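Local coordinates for arylsulfatase (Pseudoalteromonas sp. MB47, PDB 7AJ0), which probably hydrolyses sulfate esters of the polysaccharide fucoidan as an exo-acting, calcium-containing sulfatase that assembles into a hexamer, at residues 441-446 against 459-464; 435-440 against 467-472; 266-271 against 300-305; 78-83 against 293-298. One frame throughout, in Å; residues are numbered along the deposited sequence.

Interaction 1: residues 441-446 against 459-464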
loop_
_atom_site.group_PDB
_atom_site.type_symbol
_atom_site.label_atom_id
_atom_site.label_comp_id
_atom_site.label_asym_id
_atom_site.label_seq_id
_atom_site.Cartn_x
_atom_site.Cartn_y
_atom_site.Cartn_z
ATOM N N PHE A 441 5.536 -21.775 1.399
ATOM C CA PHE A 441 4.232 -22.179 1.906
ATOM C C PHE A 441 3.705 -21.226 2.965
ATOM O O PHE A 441 2.493 -21.192 3.200
ATOM C CB PHE A 441 4.314 -23.601 2.465
ATOM C CG PHE A 441 4.851 -24.600 1.477
ATOM C CD1 PHE A 441 4.009 -25.224 0.574
ATOM C CD2 PHE A 441 6.204 -24.896 1.438
ATOM C CE1 PHE A 441 4.505 -26.136 -0.341
ATOM C CE2 PHE A 441 6.704 -25.805 0.525
ATOM C CZ PHE A 441 5.854 -26.425 -0.365
ATOM N N LYS A 442 4.583 -20.450 3.593
ATOM C CA LYS A 442 4.207 -19.349 4.471
ATOM C C LYS A 442 5.160 -18.198 4.189
ATOM O O LYS A 442 6.356 -18.414 3.970
ATOM C CB LYS A 442 4.251 -19.759 5.944
ATOM C CG LYS A 442 3.144 -20.737 6.329
ATOM C CD LYS A 442 3.237 -21.165 7.785
ATOM C CE LYS A 442 2.093 -22.101 8.158
ATOM N NZ LYS A 442 2.164 -22.520 9.586
ATOM N N VAL A 443 4.627 -16.978 4.192
ATOM C CA VAL A 443 5.336 -15.807 3.693
ATOM C C VAL A 443 5.392 -14.744 4.780
ATOM O O VAL A 443 4.370 -14.427 5.399
ATOM C CB VAL A 443 4.661 -15.251 2.424
ATOM C CG1 VAL A 443 5.123 -13.830 2.138
ATOM C CG2 VAL A 443 4.950 -16.163 1.242
ATOM N N PHE A 444 6.584 -14.193 4.999
ATOM C CA PHE A 444 6.743 -13.044 5.878
ATOM C C PHE A 444 6.378 -11.771 5.122
ATOM O O PHE A 444 6.857 -11.542 4.006
ATOM C CB PHE A 444 8.177 -12.952 6.392
ATOM C CG PHE A 444 8.533 -14.010 7.395
ATOM C CD1 PHE A 444 8.986 -15.251 6.984
ATOM C CD2 PHE A 444 8.427 -13.758 8.753
ATOM C CE1 PHE A 444 9.320 -16.222 7.905
ATOM C CE2 PHE A 444 8.761 -14.726 9.679
ATOM C CZ PHE A 444 9.207 -15.959 9.254
ATOM N N ASN A 445 5.532 -10.945 5.727
ATOM C CA ASN A 445 5.084 -9.693 5.129
ATOM C C ASN A 445 5.418 -8.569 6.098
ATOM O O ASN A 445 4.997 -8.602 7.258
ATOM C CB ASN A 445 3.588 -9.743 4.820
ATOM C CG ASN A 445 3.182 -8.744 3.758
ATOM O OD1 ASN A 445 3.624 -8.825 2.611
ATOM N ND2 ASN A 445 2.326 -7.803 4.132
ATOM N N THR A 446 6.177 -7.584 5.626
ATOM C CA THR A 446 6.757 -6.559 6.482
ATOM C C THR A 446 5.990 -5.251 6.342
ATOM O O THR A 446 5.800 -4.753 5.227
ATOM C CB THR A 446 8.233 -6.349 6.136
ATOM O OG1 THR A 446 8.911 -7.612 6.143
ATOM C CG2 THR A 446 8.890 -5.412 7.139
ATOM N N LEU A 459 2.088 -15.140 7.113
ATOM C CA LEU A 459 0.791 -15.307 6.478
ATOM C C LEU A 459 0.737 -16.610 5.699
ATOM O O LEU A 459 1.734 -17.037 5.108
ATOM C CB LEU A 459 0.502 -14.129 5.542
ATOM C CG LEU A 459 0.651 -12.755 6.199
ATOM C CD1 LEU A 459 0.383 -11.638 5.208
ATOM C CD2 LEU A 459 -0.277 -12.642 7.399
ATOM N N ASP A 460 -0.433 -17.241 5.714
ATOM C CA ASP A 460 -0.664 -18.421 4.896
ATOM C C ASP A 460 -0.842 -18.014 3.439
ATOM O O ASP A 460 -1.425 -16.970 3.135
ATOM C CB ASP A 460 -1.901 -19.173 5.380
ATOM C CG ASP A 460 -1.698 -19.814 6.737
ATOM O OD1 ASP A 460 -0.552 -20.210 7.040
ATOM O OD2 ASP A 460 -2.685 -19.923 7.496
ATOM N N ILE A 461 -0.338 -18.851 2.533
ATOM C CA ILE A 461 -0.447 -18.580 1.106
ATOM C C ILE A 461 -1.861 -18.903 0.642
ATOM O O ILE A 461 -2.655 -19.490 1.387
ATOM C CB ILE A 461 0.601 -19.370 0.299
ATOM C CG1 ILE A 461 0.560 -20.863 0.626
ATOM C CG2 ILE A 461 1.996 -18.809 0.571
ATOM C CD1 ILE A 461 -0.250 -21.683 -0.346
ATOM N N GLY A 462 -2.190 -18.500 -0.583
ATOM C CA GLY A 462 -3.504 -18.750 -1.137
ATOM C C GLY A 462 -3.622 -20.103 -1.808
ATOM O O GLY A 462 -3.265 -21.130 -1.221
ATOM N N THR A 463 -4.116 -20.114 -3.049
ATOM C CA THR A 463 -4.379 -21.379 -3.726
ATOM C C THR A 463 -3.097 -22.107 -4.104
ATOM O O THR A 463 -3.088 -23.342 -4.163
ATOM C CB THR A 463 -5.235 -21.133 -4.971
ATOM O OG1 THR A 463 -6.594 -20.907 -4.574
ATOM C CG2 THR A 463 -5.172 -22.318 -5.926
ATOM N N ALA A 464 -2.012 -21.379 -4.357
ATOM C CA ALA A 464 -0.770 -22.001 -4.785
ATOM C C ALA A 464 0.401 -21.492 -3.958
ATOM O O ALA A 464 0.460 -20.300 -3.632
ATOM C CB ALA A 464 -0.500 -21.716 -6.274
#

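Interaction 2: residues 435-440 against 467-472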
loop_
_atom_site.group_PDB
_atom_site.type_symbol
_atom_site.label_atom_id
_atom_site.label_comp_id
_atom_site.label_asym_id
_atom_site.label_seq_id
_atom_site.Cartn_x
_atom_site.Cartn_y
_atom_site.Cartn_z
ATOM N N LEU A 435 16.659 -27.369 -6.586
ATOM C CA LEU A 435 17.311 -26.888 -7.806
ATOM C C LEU A 435 17.494 -25.384 -7.606
ATOM O O LEU A 435 18.075 -24.973 -6.589
ATOM C CB LEU A 435 16.505 -27.300 -9.027
ATOM C CG LEU A 435 16.260 -28.801 -9.197
ATOM C CD1 LEU A 435 15.176 -29.068 -10.239
ATOM C CD2 LEU A 435 17.552 -29.514 -9.572
ATOM N N ASP A 436 17.013 -24.539 -8.513
ATOM C CA ASP A 436 17.091 -23.093 -8.364
ATOM C C ASP A 436 15.711 -22.481 -8.144
ATOM O O ASP A 436 15.475 -21.322 -8.489
ATOM C CB ASP A 436 17.777 -22.483 -9.585
ATOM C CG ASP A 436 19.172 -23.049 -9.811
ATOM O OD1 ASP A 436 19.895 -23.283 -8.817
ATOM O OD2 ASP A 436 19.548 -23.267 -10.982
ATOM N N TYR A 437 14.797 -23.252 -7.556
ATOM C CA TYR A 437 13.420 -22.829 -7.338
ATOM C C TYR A 437 13.148 -22.706 -5.846
ATOM O O TYR A 437 13.423 -23.633 -5.077
ATOM C CB TYR A 437 12.443 -23.817 -7.979
ATOM C CG TYR A 437 12.670 -23.990 -9.464
ATOM C CD1 TYR A 437 12.042 -23.159 -10.382
ATOM C CD2 TYR A 437 13.526 -24.970 -9.946
ATOM C CE1 TYR A 437 12.255 -23.305 -11.737
ATOM C CE2 TYR A 437 13.742 -25.125 -11.299
ATOM C CZ TYR A 437 13.103 -24.291 -12.190
ATOM O OH TYR A 437 13.321 -24.440 -13.541
ATOM N N LYS A 438 12.612 -21.558 -5.446
ATOM C CA LYS A 438 12.269 -21.256 -4.061
ATOM C C LYS A 438 10.753 -21.299 -3.928
ATOM O O LYS A 438 10.051 -20.506 -4.562
ATOM C CB LYS A 438 12.821 -19.885 -3.670
ATOM C CG LYS A 438 12.409 -19.385 -2.298
ATOM C CD LYS A 438 13.144 -20.107 -1.189
ATOM C CE LYS A 438 12.882 -19.443 0.153
ATOM N NZ LYS A 438 13.374 -18.035 0.207
ATOM N N ILE A 439 10.251 -22.224 -3.113
ATOM C CA ILE A 439 8.816 -22.429 -2.933
ATOM C C ILE A 439 8.452 -22.032 -1.510
ATOM O O ILE A 439 9.010 -22.573 -0.545
ATOM C CB ILE A 439 8.413 -23.884 -3.215
ATOM C CG1 ILE A 439 8.889 -24.320 -4.601
ATOM C CG2 ILE A 439 6.904 -24.051 -3.111
ATOM C CD1 ILE A 439 10.215 -25.043 -4.587
ATOM N N HIS A 440 7.517 -21.096 -1.376
ATOM C CA HIS A 440 7.069 -20.613 -0.078
ATOM C C HIS A 440 5.680 -21.161 0.229
ATOM O O HIS A 440 4.757 -21.018 -0.581
ATOM C CB HIS A 440 7.023 -19.083 -0.031
ATOM C CG HIS A 440 8.351 -18.424 -0.227
ATOM N ND1 HIS A 440 9.061 -17.858 0.808
ATOM C CD2 HIS A 440 9.089 -18.227 -1.344
ATOM C CE1 HIS A 440 10.184 -17.344 0.339
ATOM N NE2 HIS A 440 10.226 -17.556 -0.964
ATOM N N VAL A 467 6.316 -19.290 -5.837
ATOM C CA VAL A 467 7.484 -19.875 -6.482
ATOM C C VAL A 467 8.291 -18.766 -7.137
ATOM O O VAL A 467 7.740 -17.938 -7.872
ATOM C CB VAL A 467 7.097 -20.942 -7.523
ATOM C CG1 VAL A 467 8.343 -21.475 -8.210
ATOM C CG2 VAL A 467 6.321 -22.073 -6.864
ATOM N N PHE A 468 9.592 -18.748 -6.859
ATOM C CA PHE A 468 10.539 -17.855 -7.505
ATOM C C PHE A 468 11.646 -18.696 -8.126
ATOM O O PHE A 468 12.270 -19.507 -7.433
ATOM C CB PHE A 468 11.158 -16.866 -6.510
ATOM C CG PHE A 468 10.156 -16.031 -5.770
ATOM C CD1 PHE A 468 9.591 -16.486 -4.591
ATOM C CD2 PHE A 468 9.794 -14.782 -6.244
ATOM C CE1 PHE A 468 8.673 -15.716 -3.904
ATOM C CE2 PHE A 468 8.877 -14.006 -5.561
ATOM C CZ PHE A 468 8.316 -14.474 -4.390
ATOM N N ASN A 469 11.885 -18.513 -9.420
ATOM C CA ASN A 469 13.106 -19.023 -10.042
ATOM C C ASN A 469 14.245 -18.115 -9.594
ATOM O O ASN A 469 14.379 -16.985 -10.069
ATOM C CB ASN A 469 12.978 -19.051 -11.558
ATOM C CG ASN A 469 14.219 -19.610 -12.239
ATOM O OD1 ASN A 469 15.343 -19.418 -11.774
ATOM N ND2 ASN A 469 14.018 -20.304 -13.349
ATOM N N LEU A 470 15.067 -18.597 -8.662
ATOM C CA LEU A 470 16.077 -17.732 -8.064
ATOM C C LEU A 470 17.137 -17.293 -9.067
ATOM O O LEU A 470 17.816 -16.291 -8.827
ATOM C CB LEU A 470 16.738 -18.433 -6.879
ATOM C CG LEU A 470 15.843 -18.619 -5.652
ATOM C CD1 LEU A 470 16.602 -19.339 -4.544
ATOM C CD2 LEU A 470 15.305 -17.283 -5.156
ATOM N N ASN A 471 17.299 -18.015 -10.179
ATOM C CA ASN A 471 18.197 -17.535 -11.222
ATOM C C ASN A 471 17.624 -16.296 -11.898
ATOM O O ASN A 471 18.366 -15.369 -12.243
ATOM C CB ASN A 471 18.451 -18.631 -12.253
ATOM C CG ASN A 471 19.293 -19.763 -11.704
ATOM O OD1 ASN A 471 20.169 -19.554 -10.861
ATOM N ND2 ASN A 471 19.032 -20.973 -12.181
ATOM N N MET A 472 16.305 -16.256 -12.080
ATOM C CA MET A 472 15.650 -15.165 -12.787
ATOM C C MET A 472 15.122 -14.075 -11.867
ATOM O O MET A 472 15.067 -12.911 -12.274
ATOM C CB MET A 472 14.493 -15.714 -13.626
ATOM C CG MET A 472 14.931 -16.717 -14.682
ATOM S SD MET A 472 16.213 -16.042 -15.756
ATOM C CE MET A 472 17.603 -17.036 -15.259
#

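Interaction 3: residues 266-271 against 300-305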
loop_
_atom_site.group_PDB
_atom_site.type_symbol
_atom_site.label_atom_id
_atom_site.label_comp_id
_atom_site.label_asym_id
_atom_site.label_seq_id
_atom_site.Cartn_x
_atom_site.Cartn_y
_atom_site.Cartn_z
ATOM N N HIS A 266 35.542 -20.198 15.699
ATOM C CA HIS A 266 35.778 -18.817 16.103
ATOM C C HIS A 266 34.532 -18.011 15.754
ATOM O O HIS A 266 34.282 -17.716 14.581
ATOM C CB HIS A 266 37.010 -18.238 15.421
ATOM C CG HIS A 266 37.379 -16.877 15.919
ATOM N ND1 HIS A 266 38.216 -16.681 16.997
ATOM C CD2 HIS A 266 37.005 -15.643 15.504
ATOM C CE1 HIS A 266 38.354 -15.385 17.214
ATOM N NE2 HIS A 266 37.630 -14.734 16.322
ATOM N N SER A 267 33.757 -17.654 16.770
ATOM C CA SER A 267 32.436 -17.052 16.606
ATOM C C SER A 267 32.530 -15.571 16.957
ATOM O O SER A 267 32.371 -15.181 18.113
ATOM C CB SER A 267 31.417 -17.793 17.484
ATOM O OG SER A 267 30.143 -17.175 17.452
ATOM N N PHE A 268 32.789 -14.746 15.943
ATOM C CA PHE A 268 32.871 -13.311 16.156
ATOM C C PHE A 268 31.627 -12.805 16.874
ATOM O O PHE A 268 30.515 -13.296 16.654
ATOM C CB PHE A 268 32.997 -12.560 14.826
ATOM C CG PHE A 268 34.264 -12.832 14.077
ATOM C CD1 PHE A 268 35.398 -12.077 14.314
ATOM C CD2 PHE A 268 34.313 -13.820 13.110
ATOM C CE1 PHE A 268 36.562 -12.315 13.616
ATOM C CE2 PHE A 268 35.475 -14.062 12.408
ATOM C CZ PHE A 268 36.599 -13.307 12.661
ATOM N N SER A 269 31.815 -11.803 17.734
ATOM C CA SER A 269 30.670 -11.048 18.229
ATOM C C SER A 269 30.130 -10.121 17.146
ATOM O O SER A 269 28.915 -9.934 17.023
ATOM C CB SER A 269 31.051 -10.243 19.467
ATOM O OG SER A 269 29.979 -9.403 19.863
ATOM N N LYS A 270 31.018 -9.529 16.355
ATOM C CA LYS A 270 30.592 -8.700 15.234
ATOM C C LYS A 270 29.923 -9.566 14.171
ATOM O O LYS A 270 30.228 -10.753 14.037
ATOM C CB LYS A 270 31.790 -7.956 14.652
ATOM C CG LYS A 270 32.317 -6.860 15.558
ATOM C CD LYS A 270 33.776 -6.546 15.270
ATOM C CE LYS A 270 34.280 -5.422 16.170
ATOM N NZ LYS A 270 34.123 -5.736 17.620
ATOM N N ILE A 271 29.000 -8.970 13.400
ATOM C CA ILE A 271 28.654 -7.560 13.451
ATOM C C ILE A 271 27.284 -7.339 14.097
ATOM O O ILE A 271 26.484 -6.529 13.627
ATOM C CB ILE A 271 28.659 -6.939 12.029
ATOM C CG1 ILE A 271 27.702 -7.703 11.106
ATOM C CG2 ILE A 271 30.063 -6.951 11.446
ATOM C CD1 ILE A 271 27.485 -7.032 9.771
ATOM N N ASP A 300 40.520 -8.131 9.363
ATOM C CA ASP A 300 41.893 -8.168 9.857
ATOM C C ASP A 300 42.121 -9.379 10.753
ATOM O O ASP A 300 43.159 -10.044 10.656
ATOM C CB ASP A 300 42.221 -6.880 10.612
ATOM C CG ASP A 300 42.531 -5.721 9.684
ATOM O OD1 ASP A 300 42.555 -5.926 8.451
ATOM O OD2 ASP A 300 42.757 -4.602 10.188
ATOM N N ILE A 301 41.166 -9.679 11.635
ATOM C CA ILE A 301 41.301 -10.846 12.501
ATOM C C ILE A 301 41.346 -12.118 11.665
ATOM O O ILE A 301 42.137 -13.029 11.938
ATOM C CB ILE A 301 40.161 -10.874 13.536
ATOM C CG1 ILE A 301 40.350 -9.734 14.542
ATOM C CG2 ILE A 301 40.111 -12.216 14.246
ATOM C CD1 ILE A 301 39.120 -9.430 15.379
ATOM N N THR A 302 40.508 -12.194 10.627
ATOM C CA THR A 302 40.557 -13.327 9.710
ATOM C C THR A 302 41.959 -13.511 9.140
ATOM O O THR A 302 42.492 -14.626 9.116
ATOM C CB THR A 302 39.544 -13.125 8.580
ATOM O OG1 THR A 302 38.215 -13.125 9.118
ATOM C CG2 THR A 302 39.676 -14.226 7.531
ATOM N N GLY A 303 42.573 -12.422 8.674
ATOM C CA GLY A 303 43.918 -12.518 8.143
ATOM C C GLY A 303 44.948 -12.906 9.183
ATOM O O GLY A 303 45.910 -13.617 8.870
ATOM N N GLU A 304 44.767 -12.453 10.425
ATOM C CA GLU A 304 45.705 -12.808 11.484
ATOM C C GLU A 304 45.652 -14.301 11.791
ATOM O O GLU A 304 46.691 -14.931 12.019
ATOM C CB GLU A 304 45.408 -11.990 12.742
ATOM C CG GLU A 304 45.731 -10.501 12.618
ATOM C CD GLU A 304 45.024 -9.653 13.667
ATOM O OE1 GLU A 304 44.487 -10.230 14.637
ATOM O OE2 GLU A 304 44.998 -8.410 13.520
ATOM N N LEU A 305 44.452 -14.887 11.794
ATOM C CA LEU A 305 44.333 -16.318 12.055
ATOM C C LEU A 305 44.904 -17.138 10.904
ATOM O O LEU A 305 45.533 -18.178 11.128
ATOM C CB LEU A 305 42.870 -16.681 12.306
ATOM C CG LEU A 305 42.260 -16.118 13.590
ATOM C CD1 LEU A 305 40.781 -16.467 13.695
ATOM C CD2 LEU A 305 43.017 -16.631 14.807
#

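Interaction 4: residues 78-83 against 293-298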
loop_
_atom_site.group_PDB
_atom_site.type_symbol
_atom_site.label_atom_id
_atom_site.label_comp_id
_atom_site.label_asym_id
_atom_site.label_seq_id
_atom_site.Cartn_x
_atom_site.Cartn_y
_atom_site.Cartn_z
ATOM N N ALA A 78 33.587 -0.596 2.852
ATOM C CA ALA A 78 34.286 -1.438 3.816
ATOM C C ALA A 78 35.015 -2.583 3.124
ATOM O O ALA A 78 34.535 -3.724 3.138
ATOM C CB ALA A 78 33.306 -1.993 4.857
ATOM N N PRO A 79 36.178 -2.325 2.523
ATOM C CA PRO A 79 36.922 -3.406 1.866
ATOM C C PRO A 79 37.200 -4.564 2.815
ATOM O O PRO A 79 37.389 -4.379 4.018
ATOM C CB PRO A 79 38.228 -2.728 1.424
ATOM C CG PRO A 79 37.902 -1.278 1.344
ATOM C CD PRO A 79 36.852 -1.018 2.391
ATOM N N THR A 80 37.225 -5.770 2.250
ATOM C CA THR A 80 37.541 -6.994 2.987
ATOM C C THR A 80 38.588 -7.778 2.201
ATOM O O THR A 80 38.286 -8.810 1.590
ATOM C CB THR A 80 36.286 -7.837 3.227
ATOM O OG1 THR A 80 35.764 -8.306 1.976
ATOM C CG2 THR A 80 35.216 -7.019 3.944
ATOM N N PRO A 81 39.841 -7.312 2.203
ATOM C CA PRO A 81 40.853 -7.970 1.355
ATOM C C PRO A 81 41.195 -9.389 1.780
ATOM O O PRO A 81 41.384 -10.249 0.911
ATOM C CB PRO A 81 42.068 -7.033 1.468
ATOM C CG PRO A 81 41.855 -6.278 2.738
ATOM C CD PRO A 81 40.365 -6.101 2.859
ATOM N N ASN A 82 41.297 -9.664 3.083
ATOM C CA ASN A 82 41.674 -11.008 3.511
ATOM C C ASN A 82 40.575 -12.016 3.206
ATOM O O ASN A 82 40.854 -13.132 2.752
ATOM C CB ASN A 82 41.999 -11.026 5.004
ATOM C CG ASN A 82 43.243 -10.244 5.333
ATOM O OD1 ASN A 82 44.341 -10.596 4.905
ATOM N ND2 ASN A 82 43.085 -9.178 6.103
ATOM N N ILE A 83 39.318 -11.648 3.463
ATOM C CA ILE A 83 38.211 -12.542 3.139
ATOM C C ILE A 83 38.133 -12.758 1.634
ATOM O O ILE A 83 37.833 -13.863 1.164
ATOM C CB ILE A 83 36.894 -11.982 3.706
ATOM C CG1 ILE A 83 36.924 -12.027 5.236
ATOM C CG2 ILE A 83 35.710 -12.761 3.158
ATOM C CD1 ILE A 83 35.938 -11.086 5.900
ATOM N N ASP A 293 33.311 -0.162 10.150
ATOM C CA ASP A 293 34.564 -0.293 10.886
ATOM C C ASP A 293 34.689 -1.686 11.489
ATOM O O ASP A 293 35.779 -2.271 11.505
ATOM C CB ASP A 293 34.646 0.765 11.984
ATOM C CG ASP A 293 34.793 2.172 11.437
ATOM O OD1 ASP A 293 35.002 2.326 10.214
ATOM O OD2 ASP A 293 34.702 3.128 12.237
ATOM N N ALA A 294 33.579 -2.231 11.996
ATOM C CA ALA A 294 33.596 -3.583 12.541
ATOM C C ALA A 294 33.893 -4.610 11.461
ATOM O O ALA A 294 34.543 -5.627 11.730
ATOM C CB ALA A 294 32.257 -3.897 13.210
ATOM N N MET A 295 33.428 -4.365 10.235
ATOM C CA MET A 295 33.706 -5.294 9.143
ATOM C C MET A 295 35.194 -5.307 8.812
ATOM O O MET A 295 35.753 -6.359 8.483
ATOM C CB MET A 295 32.869 -4.918 7.920
ATOM C CG MET A 295 32.687 -6.048 6.911
ATOM S SD MET A 295 32.080 -7.574 7.663
ATOM C CE MET A 295 32.991 -8.801 6.729
ATOM N N VAL A 296 35.855 -4.152 8.903
ATOM C CA VAL A 296 37.297 -4.107 8.683
ATOM C C VAL A 296 38.028 -4.856 9.791
ATOM O O VAL A 296 39.024 -5.544 9.541
ATOM C CB VAL A 296 37.772 -2.646 8.573
ATOM C CG1 VAL A 296 39.286 -2.573 8.544
ATOM C CG2 VAL A 296 37.183 -1.994 7.326
ATOM N N GLU A 297 37.547 -4.738 11.032
ATOM C CA GLU A 297 38.159 -5.477 12.131
ATOM C C GLU A 297 38.019 -6.981 11.926
ATOM O O GLU A 297 38.979 -7.734 12.123
ATOM C CB GLU A 297 37.535 -5.053 13.463
ATOM C CG GLU A 297 38.037 -5.844 14.670
ATOM C CD GLU A 297 37.839 -5.107 15.989
ATOM O OE1 GLU A 297 37.382 -3.945 15.963
ATOM O OE2 GLU A 297 38.140 -5.690 17.055
ATOM N N VAL A 298 36.831 -7.440 11.526
ATOM C CA VAL A 298 36.628 -8.867 11.290
ATOM C C VAL A 298 37.567 -9.368 10.201
ATOM O O VAL A 298 38.108 -10.477 10.286
ATOM C CB VAL A 298 35.156 -9.145 10.932
ATOM C CG1 VAL A 298 35.009 -10.535 10.329
ATOM C CG2 VAL A 298 34.275 -8.993 12.161
#

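Interaction 1: residues 441-446 against 459-464
Two antiparallel backbone bonds tie Val443 to Leu459: Val443 N gives its hydrogen to Leu459 O at 3.0 Å, and Leu459 N gives its own to Val443 O at 2.9 Å, both nearly straight and in the carbonyl planes. One residue along, Lys442 and Asp460 form a non-hydrogen-bonded pair whose side chains leave by the other face of the ribbon and run side by side. Lys442 CB lies beside Leu459 O at 3.8 Å. With CG anti to the carbonyl carbon (chi1 -70°) and the rest of the chain extended, CG and CD pass along Asp460 OD1, and Lys442 CE comes closest to it, at 3.4 Å. Lys442 NZ, the tip, is 4.4 Å from Asp460 OD1, too far for a salt bridge, and makes a weak, long ion pair with Asp428. An alanine at Lys442 removes the chain from CG to NZ and would probably leave the Asp460 carboxylate less covered and without this positive charge nearby. On the face of Val443 and Leu459, Val443 CG2 meets Ile461 CG2 at 4.0 Å, the two side chains crossing at about a right angle. Ile461 CG1, in the crowded position (chi1 53°), sits 3.2 Å from Phe441 O, a tight approach. Phe457 of the second subunit packs on Val443, Asn445 and Leu459. This is the open end of a two-stranded beta hairpin, 442-446 with 456-460, built into a subunit interface.

Interaction 2: residues 435-440 against 467-472
Asp436 and Asn471 both hold CG anti to the carbonyl carbon (chi1 -58° and -70°), which swings their polar ends together across the end of the strand pair. Asn471 ND2 donates to Asp436 OD2 at 2.6 Å; the acceptor lies close to the amide plane, but the donor stands above the carboxylate plane, and the two flat groups are turned 65° apart. The other carboxylate oxygen of Asp436 takes a salt bridge from Arg433. Next to it, Leu470 N donates to Asp436 O at 2.8 Å, nearly along the C=O axis, where strand 467-469 gives way to a turn. Asn469 OD1 receives weak bonds from the backbone N of Asn471 and of Met472 in that turn. Lys438 and Phe468 form the hydrogen-bonded antiparallel pair, with Lys438 N to Phe468 O and Phe468 N to Lys438 O both 2.9 Å. On their face, Leu470 CG packs on Lys438 CB at 3.8 Å, while His440 CD2 meets the edge of the Phe468 ring, 3.6 Å from CE1. Glu476 accepts from His440 NE2 and shares Lys438 NZ with Glu350, so opposite charges probably stabilise this buried lysine. On the other face, Ile439 CG1 and Val467 CG2 touch at 4.1 Å. Strand 437-440 lies between strands 428-434 and 466-469 of a four-stranded antiparallel sheet, and helix 489-505 covers the Ile439 and Val467 face.

Interaction 3: residues 266-271 against 300-305
Strand 262-267 ends here and its continuation runs past helix 290-311 with the backbones well apart, Phe268 CA and Ile301 CA being separated by 9.5 Å, so side chains alone bridge the gap. Phe268 holds CG anti to the carbonyl carbon (chi1 -65°) and pushes its ring at the helix edge first: CE1 lies 3.6 Å from Ile301 CG2, with Ile301 CB also in the ring plane, and CZ is 3.9 Å from Thr302 OG1. That hydroxyl is bonded to Val298 O. One face of the Phe268 ring is covered by His266 CD2, 3.6 Å above its centre. Together these residues seat the helix of a beta-alpha-beta crossover on the central sheet of the sulfatase fold, where strand 53-59 lies between the two parallel strands it joins, 262-267 and 318-324. An alanine at Phe268 removes the ring and would probably loosen the packing on Ile301 and Thr302 and leave His266 CD2 without this cover. The imidazole, with CG anti to the backbone N (chi1 -174°), receives Leu305 CD1 over one face, 4.1 Å from the centroid of the His266 ring, in a CH-pi contact. Ser248 OG bonds to ND1, and His266 NE2 lies 4.1 Å from Ile301 CG2.

Interaction 4: residues 78-83 against 293-298
In this alpha/beta sulfatase fold, the loop leading into helix 81-88 lies across the long helix 290-311, and the loop and the first turn of helix 81-88 pack there through apolar side chains. The two backbones come nearest at Ala78 and Val296, whose CA atoms are 6.3 Å apart. Within 293-298, Asp293 starts a regular helical turn, its O accepting from Glu297 N at 3.1 Å, while its carboxylate is bonded to Ser285 OG and Gly283 N on the side of the preceding loop. Met295 carries most of the contact. Its CB faces the methyl of Ala78, with the two CB atoms 4.3 Å apart. CG is anti to the backbone N (chi1 -160°), and bends at chi2 and chi3 then carry SD and CE towards Thr80 and Ile83. Thr80 CG2 consequently meets Met295 twice, at 4.0 Å from both CG and CE. Thr80 can offer that methyl because its hydroxyl takes the crowded position between backbone N and carbonyl carbon (chi1 65°) and is bonded to Asp84 OD1 and Gly68 N. Ile83, in the first turn of helix 81-88, crosses Met295 at about a right angle, and Ile83 CD1 comes 3.8 Å from the methionine methyl, Met295 CE. The side chain of Met295 is about 13 Å from the bound calcium ion. Val296, next in line, sets CG2 anti to its carbonyl carbon and brings it within 4.1 Å of Pro79 O. Glu297 turns to other partners, its OE2 bonded to Gln242 NE2 of helix 240-258 and its OE1 to Ala278 N.

In the fold
From the N terminus, residues 78-83 come first and wait for 293-298 to close interaction 4 across 209 intervening residues. Before that happens, 266-271 opens interaction 3, closed by 300-305, so the two contacts cross. They share helix 290-311 and touch where Lys270 packs on Ala294, Glu297 and Val298, tying strand 262-267 and the start of helix 81-88 to one helix of the sulfatase domain. Further on, 435-440 opens interaction 2, and interaction 1 closes inside its loop before 467-472 completes it. This nested pair joins the hairpin to the four-stranded sheet; its centres lie 31 to 37 Å from those of interactions 3 and 4.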